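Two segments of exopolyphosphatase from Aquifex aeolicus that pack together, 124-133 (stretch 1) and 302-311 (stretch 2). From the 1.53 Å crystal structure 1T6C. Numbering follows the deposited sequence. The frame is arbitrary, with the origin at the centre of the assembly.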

# COMPACT_ATOMS: atom_id res chain seq x y z
N ARG A 124 -7.03 -6.22 -5.22
CA ARG A 124 -8.07 -7.16 -4.77
C ARG A 124 -7.88 -7.57 -3.29
O ARG A 124 -8.82 -7.60 -2.53
N TYR A 125 -6.65 -7.83 -2.88
CA TYR A 125 -6.38 -8.14 -1.50
C TYR A 125 -6.63 -6.93 -0.60
O TYR A 125 -7.23 -7.07 0.46
N ALA A 126 -6.22 -5.73 -1.02
CA ALA A 126 -6.41 -4.52 -0.21
C ALA A 126 -7.88 -4.27 -0.03
O ALA A 126 -8.31 -3.88 1.04
N TYR A 127 -8.65 -4.52 -1.08
CA TYR A 127 -10.10 -4.38 -1.00
C TYR A 127 -10.71 -5.29 0.06
O TYR A 127 -11.60 -4.86 0.83
N LEU A 128 -10.28 -6.54 0.13
CA LEU A 128 -10.71 -7.45 1.21
C LEU A 128 -10.37 -6.92 2.59
O LEU A 128 -11.12 -7.06 3.52
N ALA A 129 -9.19 -6.32 2.75
CA ALA A 129 -8.84 -5.74 4.02
C ALA A 129 -9.82 -4.68 4.48
O ALA A 129 -10.11 -4.59 5.65
N VAL A 130 -10.28 -3.87 3.53
CA VAL A 130 -11.19 -2.78 3.78
C VAL A 130 -12.58 -3.34 4.06
O VAL A 130 -13.28 -2.86 4.95
N ALA A 131 -12.97 -4.33 3.29
CA ALA A 131 -14.26 -4.96 3.49
C ALA A 131 -14.41 -5.47 4.90
O ALA A 131 -15.44 -5.27 5.54
N TYR A 132 -13.37 -6.10 5.43
CA TYR A 132 -13.38 -6.60 6.78
C TYR A 132 -13.25 -5.49 7.82
O TYR A 132 -14.03 -5.42 8.78
N SER A 133 -12.27 -4.62 7.65
CA SER A 133 -11.89 -3.68 8.71
C SER A 133 -12.68 -2.39 8.78
O SER A 133 -12.60 -1.69 9.81
N GLU A 302 -2.67 -7.14 5.22
CA GLU A 302 -3.76 -7.59 6.08
C GLU A 302 -4.86 -8.26 5.25
O GLU A 302 -5.54 -9.17 5.72
N GLY A 303 -5.03 -7.85 4.00
CA GLY A 303 -6.03 -8.45 3.12
C GLY A 303 -5.69 -9.87 2.76
O GLY A 303 -6.58 -10.70 2.54
N VAL A 304 -4.40 -10.17 2.67
CA VAL A 304 -3.99 -11.56 2.51
C VAL A 304 -4.47 -12.42 3.69
O VAL A 304 -4.90 -13.57 3.51
N LEU A 305 -4.42 -11.86 4.89
CA LEU A 305 -4.88 -12.56 6.09
C LEU A 305 -6.39 -12.79 5.99
O LEU A 305 -6.89 -13.88 6.31
N VAL A 306 -7.11 -11.77 5.55
CA VAL A 306 -8.55 -11.88 5.41
C VAL A 306 -8.87 -12.99 4.40
O VAL A 306 -9.77 -13.80 4.62
N SER A 307 -8.14 -13.02 3.29
CA SER A 307 -8.36 -14.02 2.26
C SER A 307 -8.19 -15.43 2.82
O SER A 307 -8.97 -16.32 2.49
N GLU A 308 -7.20 -15.61 3.69
CA GLU A 308 -6.94 -16.92 4.25
C GLU A 308 -8.08 -17.35 5.14
O GLU A 308 -8.46 -18.52 5.13
N VAL A 309 -8.66 -16.41 5.88
CA VAL A 309 -9.81 -16.68 6.73
C VAL A 309 -11.04 -17.04 5.90
O VAL A 309 -11.74 -18.03 6.21
N LEU A 310 -11.31 -16.28 4.85
CA LEU A 310 -12.40 -16.63 3.94
C LEU A 310 -12.20 -18.03 3.33
O LEU A 310 -13.17 -18.77 3.19
N LYS A 311 -10.98 -18.40 2.97
CA LYS A 311 -10.71 -19.71 2.37
C LYS A 311 -11.00 -20.84 3.36
O LYS A 311 -11.49 -21.91 2.97

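The most unusual feature of this contact is how closely two helix backbones meet at a single glycine. The axes of the two helices approach to 7.1 Å while crossing at 76°, and at the crossing the CA of Ala129 lies only 4.0 Å from the CA of Gly303. A side chain at position 303 would point toward the first helix, and an ideal CB there would fall 1.8 Å from Tyr125 O, a plain clash. Glycine leaves that space to the backbone: Gly303 CA comes 3.2 Å from Tyr125 O in a CA-H...O contact, with an angle of 154° at the hydrogen. The same carbonyl accepts the helical hydrogen bond from Ala129 N at 3.1 Å, so the contact is made without breaking the helix.

Ala129 is the small residue facing this glycine. Its CB points sideways, 3.6 Å from Gly303 N, and a single methyl fills the space beside the backbone, with the CB of Glu302 4.4 Å from the Ala129 CB.

Tyr125 points toward the second helix in the m rotamer (chi1 -82°) and has the largest area covered across the contact. Val304, with chi1 t, sets its CG2 over one face of the ring, 3.8 Å from the centroid and 10° off the normal, a CH-pi contact. The edge of the same ring meets Ser307, whose CB is 3.7 Å from Tyr125 CE1. An aromatic ring suits this place because its flat face receives a branched aliphatic side chain, its rim lies against a small one, and its length carries the hydroxyl beyond the apolar zone.

One turn further on, Leu128 (m, t) is a knob in a hole formed by Gly303, Val306, Ser307 and Leu310. Its CD1 lies 3.9 Å from Ser307 CB and 4.2 Å from Gly303 O, and both of its methyls lie near Leu310 CD1, Leu128 CD2 at 4.1 Å and Leu128 CD1 at 4.3 Å; Leu310 is also m, t. The branched end of leucine thus reaches both the small residues and the more exposed Leu310. Val306, in the t rotamer, points back toward the first helix: Val306 CG1 is 4.1 Å from Leu128 CB and 4.2 Å from Tyr132 CB, and Val306 CG2 comes closer to Tyr132, 3.8 Å from its CB. Tyr132, t, comes closest to Val306 through its CB, and the near part of its ring lies by the same methyl, while its hydroxyl is hydrogen-bonded elsewhere in the structure.

No direct hydrogen bond joins the two stretches; water 1 provides the polar link. It hydrogen-bonds Tyr125 OH at 2.9 Å and Ser307 OG at 2.8 Å, and accepts from Lys311 NZ at 3.1 Å. Ser307, in the t rotamer, is well suited here, since its CB is slim enough to pack against Tyr125 and Leu128 while its OG reaches the water. Lys311 begins sideways, but its long chain brings the ammonium nearer the first helix, where NZ also forms a salt bridge with Glu308 OE2 at 3.4 Å, its hydrogen bond weak.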

# COMPACT_ATOMS: atom_id res chain seq x y z
CB ARG A 124 -8.14 -8.41 -5.67
CG ARG A 124 -8.55 -8.13 -7.12
CD ARG A 124 -8.64 -9.37 -8.03
NE ARG A 124 -8.74 -8.98 -9.45
CZ ARG A 124 -7.75 -8.98 -10.34
NH1 ARG A 124 -6.51 -9.39 -10.04
NH2 ARG A 124 -7.98 -8.54 -11.57
CB TYR A 125 -4.92 -8.58 -1.34
CG TYR A 125 -4.64 -10.02 -1.67
CD1 TYR A 125 -5.24 -11.06 -0.95
CD2 TYR A 125 -3.68 -10.36 -2.63
CE1 TYR A 125 -4.94 -12.36 -1.23
CE2 TYR A 125 -3.40 -11.66 -2.93
CZ TYR A 125 -4.04 -12.66 -2.24
OH TYR A 125 -3.73 -13.96 -2.52
CB ALA A 126 -5.75 -3.35 -0.88
CB TYR A 127 -10.72 -4.65 -2.37
CG TYR A 127 -12.20 -4.42 -2.39
CD1 TYR A 127 -13.07 -5.42 -1.97
CD2 TYR A 127 -12.72 -3.23 -2.85
CE1 TYR A 127 -14.42 -5.21 -1.97
CE2 TYR A 127 -14.09 -3.01 -2.85
CZ TYR A 127 -14.92 -4.02 -2.44
OH TYR A 127 -16.27 -3.81 -2.43
CB LEU A 128 -10.09 -8.84 1.06
CG LEU A 128 -10.53 -9.64 -0.16
CD1 LEU A 128 -9.84 -11.01 -0.14
CD2 LEU A 128 -12.02 -9.83 -0.16
CB ALA A 129 -7.43 -5.18 3.96
CB VAL A 130 -11.21 -1.83 2.58
CG1 VAL A 130 -12.33 -0.86 2.69
CG2 VAL A 130 -9.89 -1.09 2.49
CB ALA A 131 -14.52 -6.05 2.46
CB TYR A 132 -12.24 -7.61 6.97
CG TYR A 132 -12.12 -8.00 8.40
CD1 TYR A 132 -13.00 -8.91 8.95
CD2 TYR A 132 -11.17 -7.42 9.24
CE1 TYR A 132 -12.92 -9.25 10.27
CE2 TYR A 132 -11.10 -7.75 10.59
CZ TYR A 132 -12.00 -8.65 11.09
OH TYR A 132 -12.00 -9.02 12.40
CB SER A 133 -10.41 -3.33 8.61
OG SER A 133 -10.14 -2.52 7.50
CB GLU A 302 -4.33 -6.43 6.89
CG GLU A 302 -3.34 -5.76 7.84
CD GLU A 302 -2.40 -4.74 7.21
OE1 GLU A 302 -2.59 -4.30 6.05
OE2 GLU A 302 -1.42 -4.34 7.93
CB VAL A 304 -2.46 -11.65 2.32
CG1 VAL A 304 -1.96 -13.11 2.37
CG2 VAL A 304 -2.03 -11.00 1.00
CB LEU A 305 -4.57 -11.78 7.35
CG LEU A 305 -3.14 -11.31 7.56
CD1 LEU A 305 -3.10 -10.34 8.70
CD2 LEU A 305 -2.21 -12.49 7.81
CB VAL A 306 -9.20 -10.54 4.99
CG1 VAL A 306 -10.67 -10.76 4.67
CG2 VAL A 306 -9.05 -9.50 6.10
CB SER A 307 -7.40 -13.77 1.10
OG SER A 307 -7.51 -14.78 0.12
CB GLU A 308 -5.59 -16.98 4.99
CG GLU A 308 -4.38 -17.06 4.06
CD GLU A 308 -4.44 -18.16 2.98
OE1 GLU A 308 -4.72 -19.34 3.32
OE2 GLU A 308 -4.21 -17.86 1.79
CB VAL A 309 -10.15 -15.50 7.64
CG1 VAL A 309 -11.47 -15.74 8.41
CG2 VAL A 309 -8.97 -15.21 8.59
CB LEU A 310 -12.59 -15.58 2.83
CG LEU A 310 -12.96 -14.16 3.28
CD1 LEU A 310 -12.84 -13.18 2.12
CD2 LEU A 310 -14.36 -14.08 3.90
CB LYS A 311 -9.25 -19.83 1.93
CG LYS A 311 -8.97 -19.19 0.62
CD LYS A 311 -7.51 -19.30 0.29
CE LYS A 311 -7.12 -18.36 -0.83
NZ LYS A 311 -5.68 -18.60 -1.19
O HOH W 1 -4.92 -15.65 -0.45